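Local coordinates for protein aldehyde dehydrogenase (PDB 6K10) that oxidises 4,4'-diaponeurosporen-4-al to 4,4'-diaponeurosporenoic acid with NAD+ in the biosynthesis of staphyloxanthin, the carotenoid that shields Staphylococcus aureus from oxidative stress, at residues A54-L59 against T150-V156; Y47-I51 against V156-L160; T328-T334 against P347-L352; T250-P254 against L371-L375; F21-T27 against A138-A142. The protein carries 1 engineered substitution. One frame throughout, in Å; residues are numbered along the deposited sequence. Where two conformers were deposited one is given.

Contact 1: A54-L59 against T150-V156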
# COMPACT_ATOMS: atom_id res chain seq x y z
N ALA A 54 24.20 3.74 24.83
CA ALA A 54 24.30 2.70 23.82
C ALA A 54 24.53 3.29 22.43
O ALA A 54 25.35 2.78 21.66
CB ALA A 54 23.05 1.83 23.84
N LEU A 55 23.80 4.36 22.10
CA LEU A 55 24.01 5.03 20.82
C LEU A 55 25.42 5.60 20.73
O LEU A 55 26.04 5.59 19.65
CB LEU A 55 22.97 6.14 20.63
CG LEU A 55 21.54 5.65 20.43
CD1 LEU A 55 20.55 6.80 20.60
CD2 LEU A 55 21.39 5.01 19.06
N TYR A 56 25.95 6.09 21.84
CA TYR A 56 27.31 6.64 21.84
C TYR A 56 28.34 5.54 21.63
O TYR A 56 29.27 5.70 20.82
CB TYR A 56 27.57 7.37 23.16
CG TYR A 56 28.93 8.00 23.23
CD1 TYR A 56 29.22 9.15 22.52
CD2 TYR A 56 29.93 7.44 24.01
CE1 TYR A 56 30.47 9.73 22.58
CE2 TYR A 56 31.19 8.01 24.08
CZ TYR A 56 31.45 9.16 23.37
OH TYR A 56 32.70 9.74 23.43
N THR A 57 28.21 4.43 22.35
CA THR A 57 29.23 3.38 22.26
C THR A 57 29.21 2.70 20.89
O THR A 57 30.27 2.39 20.34
CB THR A 57 29.02 2.36 23.37
OG1 THR A 57 29.13 3.01 24.65
CG2 THR A 57 30.07 1.25 23.29
N ASP A 58 28.02 2.49 20.32
CA ASP A 58 27.91 1.74 19.08
C ASP A 58 28.12 2.58 17.83
O ASP A 58 28.65 2.07 16.84
CB ASP A 58 26.54 1.04 19.01
CG ASP A 58 26.37 -0.03 20.06
OD1 ASP A 58 27.35 -0.32 20.78
OD2 ASP A 58 25.26 -0.60 20.16
N LEU A 59 27.71 3.85 17.85
CA LEU A 59 27.74 4.69 16.66
C LEU A 59 28.50 6.00 16.86
O LEU A 59 28.53 6.84 15.95
CB LEU A 59 26.31 5.00 16.19
CG LEU A 59 25.52 3.84 15.58
CD1 LEU A 59 24.06 4.22 15.40
CD2 LEU A 59 26.13 3.44 14.25
N THR A 150 24.57 -3.03 16.07
CA THR A 150 24.59 -2.14 17.22
C THR A 150 24.08 -2.93 18.42
O THR A 150 22.92 -2.77 18.83
CB THR A 150 23.75 -0.89 16.96
OG1 THR A 150 22.45 -1.27 16.50
CG2 THR A 150 24.42 -0.02 15.91
N PRO A 151 24.92 -3.79 19.01
CA PRO A 151 24.40 -4.76 19.99
C PRO A 151 24.02 -4.14 21.33
O PRO A 151 23.14 -4.68 22.01
CB PRO A 151 25.56 -5.75 20.14
CG PRO A 151 26.78 -4.93 19.85
CD PRO A 151 26.37 -3.91 18.81
N ASN A 152 24.67 -3.06 21.74
CA ASN A 152 24.27 -2.42 22.99
C ASN A 152 22.91 -1.76 22.86
O ASN A 152 22.09 -1.82 23.77
CB ASN A 152 25.33 -1.40 23.42
CG ASN A 152 26.62 -2.07 23.86
OD1 ASN A 152 26.68 -2.72 24.90
ND2 ASN A 152 27.67 -1.91 23.05
N VAL A 153 22.65 -1.13 21.71
CA VAL A 153 21.34 -0.54 21.46
C VAL A 153 20.26 -1.62 21.43
O VAL A 153 19.19 -1.46 22.02
CB VAL A 153 21.35 0.28 20.16
CG1 VAL A 153 19.99 0.93 19.93
CG2 VAL A 153 22.45 1.33 20.20
N ALA A 154 20.54 -2.73 20.74
CA ALA A 154 19.57 -3.81 20.65
C ALA A 154 19.21 -4.35 22.03
O ALA A 154 18.03 -4.61 22.31
CB ALA A 154 20.12 -4.93 19.76
N ARG A 155 20.20 -4.52 22.90
CA ARG A 155 19.94 -5.03 24.24
C ARG A 155 19.14 -4.04 25.07
O ARG A 155 18.24 -4.44 25.83
CB ARG A 155 21.25 -5.37 24.95
CG ARG A 155 21.06 -5.95 26.35
CD ARG A 155 20.01 -7.06 26.38
NE ARG A 155 20.37 -8.20 25.55
CZ ARG A 155 21.37 -9.04 25.81
NH1 ARG A 155 21.59 -10.05 24.98
NH2 ARG A 155 22.13 -8.88 26.89
N VAL A 156 19.49 -2.76 24.99
CA VAL A 156 18.72 -1.75 25.71
C VAL A 156 17.28 -1.76 25.24
O VAL A 156 16.34 -1.63 26.04
CB VAL A 156 19.37 -0.36 25.53
CG1 VAL A 156 18.43 0.73 26.01
CG2 VAL A 156 20.69 -0.30 26.28
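A54 and V153 face each other with their CA atoms 5.0 Å apart, where helical segment 54-59 runs nearly antiparallel to the first turns of helix 151-164. The short axes approach to 8.2 Å at an angle of 154°, a close spacing that the single methyl group of A54 suits. Its CB lies against CG2 of V153 at 3.7 Å and, one turn further on, 4.0 Å from CG2 of V156. Because CG2 of V153 sits beside its own backbone N, that methyl also reaches toward L55 CD2 and the carboxylate of D58. At the C-terminal end of segment 54-59, CB of D58 and CG of L59 both lie against the methyl of T150.

The polar centre is D58. Its CG stands beside the backbone N (chi1 -66°), which sends the carboxylate across to the start of the facing helix. OD1 accepts a nearly straight bond (176°) from ND2 of N152 at 2.8 Å; it offers its syn lone pair and lies in the amide plane. OD2 is met nearly along its C-O axis by V153 N at 3.1 Å, with a weak, bent bond from N152 N at 3.0 Å. P151 fits the first turn of this helix, since its ring nitrogen has no hydrogen needing an acceptor.

One buried carboxylate thus takes both first-turn amide hydrogens, one only weakly, that T150, at the N-cap position, leaves without a side-chain partner. An aspartate suits the place: its negative charge faces a helix N-terminus, whose dipole would be expected to stabilise the ionised form.

Contact 2: Y47-I51 against V156-L160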
# COMPACT_ATOMS: atom_id res chain seq x y z
N TYR A 47 14.75 4.96 30.56
CA TYR A 47 15.95 4.40 29.96
C TYR A 47 16.74 5.41 29.15
O TYR A 47 17.66 5.02 28.43
CB TYR A 47 15.57 3.21 29.08
CG TYR A 47 15.40 1.91 29.81
CD1 TYR A 47 14.27 1.69 30.59
CD2 TYR A 47 16.32 0.89 29.68
CE1 TYR A 47 14.09 0.49 31.25
CE2 TYR A 47 16.15 -0.31 30.33
CZ TYR A 47 15.03 -0.51 31.12
OH TYR A 47 14.86 -1.71 31.77
N GLU A 48 16.38 6.70 29.23
CA GLU A 48 16.99 7.70 28.36
C GLU A 48 18.51 7.68 28.45
O GLU A 48 19.20 7.74 27.43
CB GLU A 48 16.46 9.09 28.71
CG GLU A 48 17.05 10.20 27.86
CD GLU A 48 16.65 11.58 28.34
OE1 GLU A 48 15.45 11.92 28.25
OE2 GLU A 48 17.54 12.33 28.80
N SER A 49 19.05 7.60 29.67
CA SER A 49 20.50 7.60 29.83
C SER A 49 21.13 6.37 29.19
O SER A 49 22.17 6.48 28.52
CB SER A 49 20.86 7.69 31.31
OG SER A 49 22.16 8.22 31.47
N ASP A 50 20.52 5.20 29.37
CA ASP A 50 21.07 3.98 28.79
C ASP A 50 20.99 3.99 27.27
O ASP A 50 21.88 3.46 26.60
CB ASP A 50 20.34 2.76 29.35
CG ASP A 50 20.04 2.88 30.83
OD1 ASP A 50 19.13 3.66 31.20
OD2 ASP A 50 20.72 2.21 31.64
N ILE A 51 19.93 4.58 26.71
CA ILE A 51 19.82 4.68 25.26
C ILE A 51 20.90 5.59 24.71
O ILE A 51 21.56 5.27 23.71
CB ILE A 51 18.41 5.17 24.86
CG1 ILE A 51 17.35 4.20 25.36
CG2 ILE A 51 18.32 5.32 23.35
CD1 ILE A 51 15.96 4.81 25.43
N VAL A 156 19.49 -2.76 24.99
CA VAL A 156 18.72 -1.75 25.71
C VAL A 156 17.28 -1.76 25.24
O VAL A 156 16.34 -1.63 26.04
CB VAL A 156 19.37 -0.36 25.53
CG1 VAL A 156 18.43 0.73 26.01
CG2 VAL A 156 20.69 -0.30 26.28
N ILE A 157 17.07 -1.94 23.94
CA ILE A 157 15.71 -2.03 23.39
C ILE A 157 15.00 -3.26 23.95
O ILE A 157 13.83 -3.19 24.36
CB ILE A 157 15.76 -2.04 21.85
CG1 ILE A 157 16.18 -0.67 21.32
CG2 ILE A 157 14.42 -2.47 21.27
CD1 ILE A 157 16.26 -0.60 19.81
N LYS A 158 15.69 -4.40 23.97
CA LYS A 158 15.09 -5.62 24.50
C LYS A 158 14.75 -5.49 25.98
O LYS A 158 13.66 -5.88 26.41
CB LYS A 158 16.02 -6.81 24.27
CG LYS A 158 15.58 -8.08 24.97
CD LYS A 158 15.61 -9.27 24.03
CE LYS A 158 15.07 -10.51 24.72
NZ LYS A 158 13.62 -10.68 24.44
N ARG A 159 15.68 -4.94 26.77
CA ARG A 159 15.42 -4.72 28.19
C ARG A 159 14.20 -3.83 28.39
O ARG A 159 13.28 -4.17 29.14
CB ARG A 159 16.65 -4.08 28.84
CG ARG A 159 17.80 -5.02 29.13
CD ARG A 159 18.72 -4.44 30.20
NE ARG A 159 19.84 -3.69 29.64
CZ ARG A 159 20.08 -2.41 29.88
NH1 ARG A 159 21.13 -1.81 29.33
NH2 ARG A 159 19.28 -1.71 30.68
N LEU A 160 14.20 -2.68 27.72
CA LEU A 160 13.09 -1.73 27.82
C LEU A 160 11.76 -2.40 27.53
O LEU A 160 10.80 -2.27 28.30
CB LEU A 160 13.35 -0.56 26.86
CG LEU A 160 12.43 0.65 26.89
CD1 LEU A 160 11.15 0.48 26.08
CD2 LEU A 160 12.12 0.84 28.34
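Y47 and L160 come within 7.1 Å, and I51 and V156 within 6.5 Å, measured between CA atoms, as the start of helix 48-59 runs beside the middle of helix 151-164. Y47 sits at the N-cap position, between helices 30-46 and 48-59, and turns its ring across to the other helix. CA of L160 lies over one face in a CH-pi contact, 4.2 Å from the centroid of the Y47 ring and close to its normal. The leucine's CG is anti to the backbone N (chi1 -173°), which carries CD2 to the CD1 side of the same ring; that gap is unusually short for two carbons, and its exact value is doubtful.

R159 serves the edge. Its chain bends at chi3 (-94°), bringing NH2 to 3.4 Å from CE2 of Y47, near the ring plane, the guanidinium plane tilted 36° from the ring. The long, flexible arginine can also send this charged end toward D50, but OD2 of D50 stays 4.3 Å from NH2 of R159, a favourable pairing of charges too distant for a salt bridge. Beneath, CG1 of V156 meets CG1 of I51 at 3.7 Å, branched chains filling the buried side, where I44 and A43 of helix 30-46 also pack on I51 and L160. On the far side of helix 48-59, E48 forms a salt bridge with K461 of the second subunit.

Helix 151-164 links parallel strands 141-145 and 170-172, so this is an N-terminal helix packed against the connecting helix of a beta-alpha-beta crossover, in the Rossmann-like NAD-binding fold of aldehyde dehydrogenases.

Contact 3: T328-T334 against P347-L352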
# COMPACT_ATOMS: atom_id res chain seq x y z
N THR A 328 35.03 13.73 3.86
CA THR A 328 35.88 13.68 2.68
C THR A 328 35.11 14.13 1.46
O THR A 328 34.00 13.66 1.21
CB THR A 328 36.43 12.26 2.47
OG1 THR A 328 37.12 11.83 3.65
CG2 THR A 328 37.38 12.23 1.28
N LEU A 329 35.71 15.04 0.69
CA LEU A 329 35.17 15.50 -0.58
C LEU A 329 36.02 14.96 -1.72
O LEU A 329 37.25 14.93 -1.61
CB LEU A 329 35.12 17.03 -0.65
CG LEU A 329 34.43 17.77 0.49
CD1 LEU A 329 34.45 19.28 0.24
CD2 LEU A 329 33.00 17.28 0.68
N LEU A 330 35.37 14.55 -2.81
CA LEU A 330 36.06 14.05 -3.99
C LEU A 330 35.69 14.90 -5.20
O LEU A 330 34.52 15.27 -5.38
CB LEU A 330 35.70 12.59 -4.27
CG LEU A 330 35.85 11.56 -3.15
CD1 LEU A 330 35.29 10.23 -3.62
CD2 LEU A 330 37.30 11.43 -2.73
N ASP A 331 36.68 15.18 -6.04
CA ASP A 331 36.49 15.96 -7.25
C ASP A 331 36.85 15.10 -8.46
O ASP A 331 37.52 14.08 -8.34
CB ASP A 331 37.34 17.23 -7.23
CG ASP A 331 36.90 18.26 -8.25
OD1 ASP A 331 35.85 18.06 -8.88
OD2 ASP A 331 37.62 19.27 -8.40
N HIS A 332 36.38 15.54 -9.64
CA HIS A 332 36.66 14.86 -10.91
C HIS A 332 36.16 13.42 -10.91
O HIS A 332 36.76 12.54 -11.54
CB HIS A 332 38.15 14.91 -11.25
CG HIS A 332 38.73 16.29 -11.25
ND1 HIS A 332 39.71 16.68 -10.36
CD2 HIS A 332 38.46 17.38 -12.01
CE1 HIS A 332 40.03 17.95 -10.59
NE2 HIS A 332 39.28 18.39 -11.59
N VAL A 333 35.06 13.16 -10.21
CA VAL A 333 34.49 11.82 -10.13
C VAL A 333 33.66 11.55 -11.38
O VAL A 333 32.99 12.46 -11.91
CB VAL A 333 33.65 11.69 -8.84
CG1 VAL A 333 32.86 10.39 -8.83
CG2 VAL A 333 34.55 11.77 -7.62
N THR A 334 33.70 10.32 -11.86
CA THR A 334 32.96 9.91 -13.05
C THR A 334 31.99 8.78 -12.72
O THR A 334 31.96 8.25 -11.61
CB THR A 334 33.90 9.46 -14.17
OG1 THR A 334 34.40 8.15 -13.86
CG2 THR A 334 35.06 10.42 -14.32
N PRO A 347 30.81 9.08 5.21
CA PRO A 347 31.17 10.50 5.07
C PRO A 347 32.10 10.79 3.89
O PRO A 347 33.08 11.54 4.02
CB PRO A 347 31.84 10.81 6.41
CG PRO A 347 32.52 9.52 6.75
CD PRO A 347 31.67 8.40 6.19
N ILE A 348 31.81 10.19 2.75
CA ILE A 348 32.51 10.47 1.50
C ILE A 348 31.52 11.11 0.55
O ILE A 348 30.45 10.54 0.29
CB ILE A 348 33.13 9.20 0.89
CG1 ILE A 348 34.02 8.49 1.91
CG2 ILE A 348 33.92 9.55 -0.35
CD1 ILE A 348 34.59 7.18 1.41
N LEU A 349 31.85 12.28 0.03
CA LEU A 349 30.94 13.05 -0.83
C LEU A 349 31.58 13.31 -2.18
O LEU A 349 32.37 14.25 -2.33
CB LEU A 349 30.55 14.36 -0.15
CG LEU A 349 29.47 15.18 -0.85
CD1 LEU A 349 28.17 14.38 -0.95
CD2 LEU A 349 29.24 16.48 -0.11
N PRO A 350 31.27 12.50 -3.20
CA PRO A 350 31.82 12.75 -4.54
C PRO A 350 31.08 13.87 -5.23
O PRO A 350 29.87 14.04 -5.08
CB PRO A 350 31.60 11.41 -5.26
CG PRO A 350 30.48 10.76 -4.53
CD PRO A 350 30.54 11.23 -3.11
N ILE A 351 31.83 14.65 -6.02
CA ILE A 351 31.30 15.82 -6.71
C ILE A 351 31.54 15.63 -8.21
O ILE A 351 32.69 15.54 -8.65
CB ILE A 351 31.95 17.11 -6.21
CG1 ILE A 351 31.62 17.32 -4.73
CG2 ILE A 351 31.51 18.30 -7.04
CD1 ILE A 351 32.46 18.38 -4.05
N LEU A 352 30.45 15.55 -8.97
CA LEU A 352 30.49 15.43 -10.42
C LEU A 352 29.93 16.70 -11.05
O LEU A 352 29.03 17.34 -10.50
CB LEU A 352 29.69 14.22 -10.91
CG LEU A 352 30.08 12.80 -10.51
CD1 LEU A 352 29.67 12.47 -9.08
CD2 LEU A 352 29.47 11.79 -11.48
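L330 lays its CD1 methyl against CG2 of I348 at 3.6 Å, the two chains crossing on one face of a parallel pair of strands. T328 and P350 point to that same face, and CB of P350 goes on to touch both methyls of V333, 3.8 Å from CG2. On the opposite face L329 and L349 lie side by side and point the same way, with CD2 of L329 3.9 Å from CB of L349. Helix 264-279 covers this second face: L271 packs on L329 and I268 on I351.

The backbones are joined as parallel neighbours, their axes 4.6 Å apart at 21°. T328 N gives to P347 O, and T328 O takes the hydrogen of L349 N. L330 N reaches L349 O at 3.1 Å from above the carbonyl plane, and L330 O receives I351 N at 2.8 Å. P350 fits between these steps because its nitrogen faces away from segment 328-334.

After L330 O no further backbone bond joins the two segments. H332 takes left-handed backbone angles, and its N bonds to D331 OD1 at 2.7 Å, met from above the carboxylate plane, while OD2 of D331 forms a salt bridge with K264. V333 swings back, and its CG1 meets CD1 of L352 at 3.8 Å.

Leucine, isoleucine and valine suit a strand pair covered on both faces: branched side chains exclude water, while four backbone bonds join the pair and neighbouring strands bond to L329, P350 and L352. The one buried carboxylate is matched by a lysine, which would favour its ionised form.

Contact 4: T250-P254 against L371-L375. Engineered in segment 250-254: S251 (natural residue Cys).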
# COMPACT_ATOMS: atom_id res chain seq x y z
N THR A 250 23.04 7.43 6.58
CA THR A 250 21.64 7.82 6.47
C THR A 250 21.15 7.50 5.06
O THR A 250 21.84 7.76 4.08
CB THR A 250 21.46 9.32 6.75
OG1 THR A 250 22.10 9.65 7.99
CG2 THR A 250 19.99 9.68 6.84
N SER A 251 19.94 6.92 4.98
CA SER A 251 19.40 6.54 3.69
C SER A 251 19.03 7.75 2.84
O SER A 251 18.99 7.64 1.61
CB SER A 251 18.20 5.62 3.87
OG SER A 251 17.15 6.29 4.56
N VAL A 252 18.77 8.90 3.46
CA VAL A 252 18.46 10.12 2.73
C VAL A 252 19.61 11.11 2.79
O VAL A 252 19.44 12.29 2.48
CB VAL A 252 17.14 10.74 3.22
CG1 VAL A 252 15.99 9.74 3.07
CG2 VAL A 252 17.27 11.18 4.66
N ALA A 253 20.79 10.66 3.20
CA ALA A 253 21.96 11.52 3.14
C ALA A 253 22.33 11.80 1.69
O ALA A 253 22.18 10.94 0.82
CB ALA A 253 23.15 10.87 3.84
N PRO A 254 22.79 13.01 1.39
CA PRO A 254 23.38 13.27 0.07
C PRO A 254 24.42 12.22 -0.26
O PRO A 254 25.45 12.10 0.42
CB PRO A 254 24.00 14.66 0.24
CG PRO A 254 23.10 15.32 1.22
CD PRO A 254 22.74 14.24 2.21
N LEU A 371 15.83 7.11 -2.81
CA LEU A 371 14.95 7.41 -1.69
C LEU A 371 14.74 8.91 -1.53
O LEU A 371 13.65 9.36 -1.18
CB LEU A 371 15.51 6.81 -0.40
CG LEU A 371 14.68 7.00 0.87
CD1 LEU A 371 13.21 6.74 0.63
CD2 LEU A 371 15.19 6.09 1.96
N SER A 372 15.78 9.70 -1.79
CA SER A 372 15.65 11.14 -1.70
C SER A 372 16.38 11.80 -2.85
O SER A 372 17.26 11.21 -3.48
CB SER A 372 16.15 11.68 -0.35
OG SER A 372 17.56 11.56 -0.24
N LEU A 373 15.98 13.04 -3.14
CA LEU A 373 16.65 13.89 -4.11
C LEU A 373 16.61 15.31 -3.60
O LEU A 373 15.61 15.74 -3.02
CB LEU A 373 16.01 13.80 -5.50
CG LEU A 373 16.64 14.66 -6.61
CD1 LEU A 373 16.60 13.94 -7.95
CD2 LEU A 373 15.94 16.02 -6.72
N TYR A 374 17.70 16.05 -3.82
CA TYR A 374 17.79 17.44 -3.40
C TYR A 374 18.23 18.30 -4.57
O TYR A 374 19.07 17.89 -5.38
CB TYR A 374 18.76 17.59 -2.22
CG TYR A 374 18.47 16.62 -1.10
CD1 TYR A 374 17.39 16.80 -0.26
CD2 TYR A 374 19.28 15.50 -0.90
CE1 TYR A 374 17.11 15.91 0.76
CE2 TYR A 374 19.01 14.61 0.12
CZ TYR A 374 17.93 14.81 0.95
OH TYR A 374 17.67 13.92 1.96
N LEU A 375 17.64 19.49 -4.66
CA LEU A 375 18.00 20.47 -5.67
C LEU A 375 18.25 21.80 -4.99
O LEU A 375 17.41 22.28 -4.23
CB LEU A 375 16.91 20.63 -6.73
CG LEU A 375 17.08 21.84 -7.64
CD1 LEU A 375 18.31 21.68 -8.53
CD2 LEU A 375 15.84 22.07 -8.48
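V252 O lies at the edge of the Y374 ring, in the ring plane, where the tyrosine hydroxyl donates to it; CD of P254 approaches the same ring obliquely, 4.3 Å from CE2. The carbonyl belongs to the active-site loop of the aldehyde dehydrogenase catalytic domain, which holds position 251, the predicted catalytic residue, an engineered serine here in place of the natural cysteine. The bond from Y374 OH to V252 O is very short at 2.5 Å, and its exact length is doubtful. Tyrosine suits the site: a rigid ring rooted in strand 372-376, long enough to carry a donor to a buried loop carbonyl. Its CG is beside the backbone N (chi1 -50°), which aims the ring at the loop. S372 OG is 3.4 Å from the same V252 O, a weak and unsettled bond; its stronger partner is S222.

T250 to A253 form a type I turn. L371, whose side chain is about 4 Å from that of E217, another predicted catalytic residue, borders S251 as well. Its branched end also fits the valine beside it, with CG of L371 3.8 Å from CG1 of V252.

Contact 5: F21-T27 against A138-A142; sequences FFNTQQT and AGNTA
T27 OG1 donates to G139 O at 2.7 Å, coming from 46° above the carbonyl plane. The edge of the F22 ring meets the same oxygen, its CE1 3.5 Å from G139 O with the oxygen lying in the ring plane. Beside this polar point, the methyl of T141 sits among three side chains: CG2 of T141 is 3.8 Å from CB of F22, 3.9 Å from CD2 of F21 at the edge of its ring, and 3.9 Å from CG2 of T27. Threonine fits at both places, since each has one branch for a hydrogen bond and one for apolar packing. In T27 the hydroxyl stands between the backbone N and the carbonyl carbon (chi1 70°), which directs OG1 to the glycine carbonyl and leaves the methyl for T141.

In the second shell, OG1 of T141 bonds to T114 and to S18, which fixes its rotation and keeps the methyl turned to the phenylalanines. The amide of N140 bonds to backbone atoms of G113, A135 and F431. On the other segment, F21 O takes bonds from both N and OG1 of T24, the latter 2.6 Å long and in the carbonyl plane, and N23 packs on H365 of the second subunit.

G139 has positive phi (96°), where a side chain would press on the preceding carbonyl, and so glycine suits it. It forms the Schellman motif ending helix 126-138, just before strand 141-145. This is the helix-to-strand turn of a beta-alpha-beta crossover from strand 104-118, in the Rossmann-like NAD-binding fold, with the N-terminal helix laid against it.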
# COMPACT_ATOMS: atom_id res chain seq x y z
N PHE A 21 -2.49 -13.76 21.76
CA PHE A 21 -2.88 -12.57 22.50
C PHE A 21 -3.73 -11.64 21.63
O PHE A 21 -4.69 -11.03 22.13
CB PHE A 21 -1.67 -11.82 23.03
CG PHE A 21 -2.03 -10.61 23.86
CD1 PHE A 21 -2.62 -10.76 25.10
CD2 PHE A 21 -1.80 -9.33 23.38
CE1 PHE A 21 -2.97 -9.66 25.86
CE2 PHE A 21 -2.14 -8.23 24.13
CZ PHE A 21 -2.73 -8.39 25.37
N PHE A 22 -3.38 -11.49 20.35
CA PHE A 22 -4.23 -10.69 19.47
C PHE A 22 -5.63 -11.26 19.39
O PHE A 22 -6.62 -10.51 19.35
CB PHE A 22 -3.63 -10.60 18.06
CG PHE A 22 -4.48 -9.79 17.12
CD1 PHE A 22 -4.46 -8.40 17.18
CD2 PHE A 22 -5.33 -10.40 16.22
CE1 PHE A 22 -5.26 -7.65 16.34
CE2 PHE A 22 -6.13 -9.66 15.37
CZ PHE A 22 -6.09 -8.28 15.43
N ASN A 23 -5.75 -12.59 19.38
CA ASN A 23 -7.05 -13.23 19.27
C ASN A 23 -7.95 -12.99 20.48
O ASN A 23 -9.15 -13.25 20.39
CB ASN A 23 -6.88 -14.74 19.04
CG ASN A 23 -6.37 -15.06 17.65
OD1 ASN A 23 -6.51 -14.26 16.72
ND2 ASN A 23 -5.77 -16.23 17.49
N THR A 24 -7.40 -12.48 21.59
CA THR A 24 -8.23 -12.14 22.74
C THR A 24 -9.01 -10.85 22.55
O THR A 24 -9.87 -10.55 23.38
CB THR A 24 -7.37 -12.02 24.01
OG1 THR A 24 -6.53 -10.86 23.92
CG2 THR A 24 -6.50 -13.25 24.19
N GLN A 25 -8.74 -10.10 21.48
CA GLN A 25 -9.38 -8.83 21.11
C GLN A 25 -8.98 -7.67 22.00
O GLN A 25 -9.51 -6.56 21.82
CB GLN A 25 -10.92 -8.93 21.10
CG GLN A 25 -11.47 -10.14 20.35
CD GLN A 25 -11.19 -10.08 18.87
OE1 GLN A 25 -11.61 -9.15 18.18
NE2 GLN A 25 -10.47 -11.08 18.37
N GLN A 26 -8.05 -7.86 22.94
CA GLN A 26 -7.73 -6.81 23.90
C GLN A 26 -7.02 -5.62 23.25
O GLN A 26 -7.22 -4.48 23.68
CB GLN A 26 -6.90 -7.38 25.04
CG GLN A 26 -6.18 -6.36 25.91
CD GLN A 26 -7.12 -5.58 26.82
OE1 GLN A 26 -8.00 -4.85 26.37
NE2 GLN A 26 -6.91 -5.71 28.13
N THR A 27 -6.21 -5.86 22.22
CA THR A 27 -5.49 -4.77 21.58
C THR A 27 -6.39 -3.88 20.72
O THR A 27 -5.97 -2.78 20.35
CB THR A 27 -4.34 -5.30 20.72
OG1 THR A 27 -4.86 -5.97 19.56
CG2 THR A 27 -3.49 -6.28 21.52
N ALA A 138 -2.43 1.39 15.89
CA ALA A 138 -3.37 0.72 15.00
C ALA A 138 -3.98 -0.53 15.62
O ALA A 138 -4.91 -1.10 15.03
CB ALA A 138 -2.68 0.35 13.68
N GLY A 139 -3.50 -0.97 16.78
CA GLY A 139 -4.12 -2.07 17.48
C GLY A 139 -3.52 -3.44 17.24
O GLY A 139 -4.21 -4.45 17.39
N ASN A 140 -2.24 -3.50 16.88
CA ASN A 140 -1.59 -4.76 16.56
C ASN A 140 -0.77 -5.26 17.75
O ASN A 140 -0.51 -4.53 18.71
CB ASN A 140 -0.68 -4.60 15.34
CG ASN A 140 -1.43 -4.12 14.11
OD1 ASN A 140 -1.94 -4.92 13.33
ND2 ASN A 140 -1.50 -2.80 13.94
N THR A 141 -0.40 -6.53 17.69
CA THR A 141 0.73 -7.04 18.44
C THR A 141 1.95 -7.01 17.54
O THR A 141 1.84 -6.90 16.31
CB THR A 141 0.48 -8.47 18.95
OG1 THR A 141 0.46 -9.38 17.85
CG2 THR A 141 -0.85 -8.55 19.69
N ALA A 142 3.14 -7.10 18.14
CA ALA A 142 4.34 -6.85 17.36
C ALA A 142 5.50 -7.70 17.84
O ALA A 142 5.64 -7.99 19.03
CB ALA A 142 4.74 -5.37 17.40

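How the contacts relate
Contacts 1 and 2 are successive parts of one interface between helices 48-59 and 151-164; they share V156, with centres 9 Å apart. Contact 5 lies about 24 Å from contact 2, centre to centre, and uses strand 141-145, which directly precedes helix 151-164. These three tie the N-terminal helices to the sheet domain containing strands 104-118 and 141-145. Contacts 3 and 4, 15 Å apart, belong to the second sheet, and L349 of contact 3 packs on P254 of contact 4. Along the chain, contact 1 is nested within contact 2 and contact 5 interleaves with both; all three close before contact 4 opens, and contact 3 is nested within contact 4. Contact 4 alone includes an annotated active-site position.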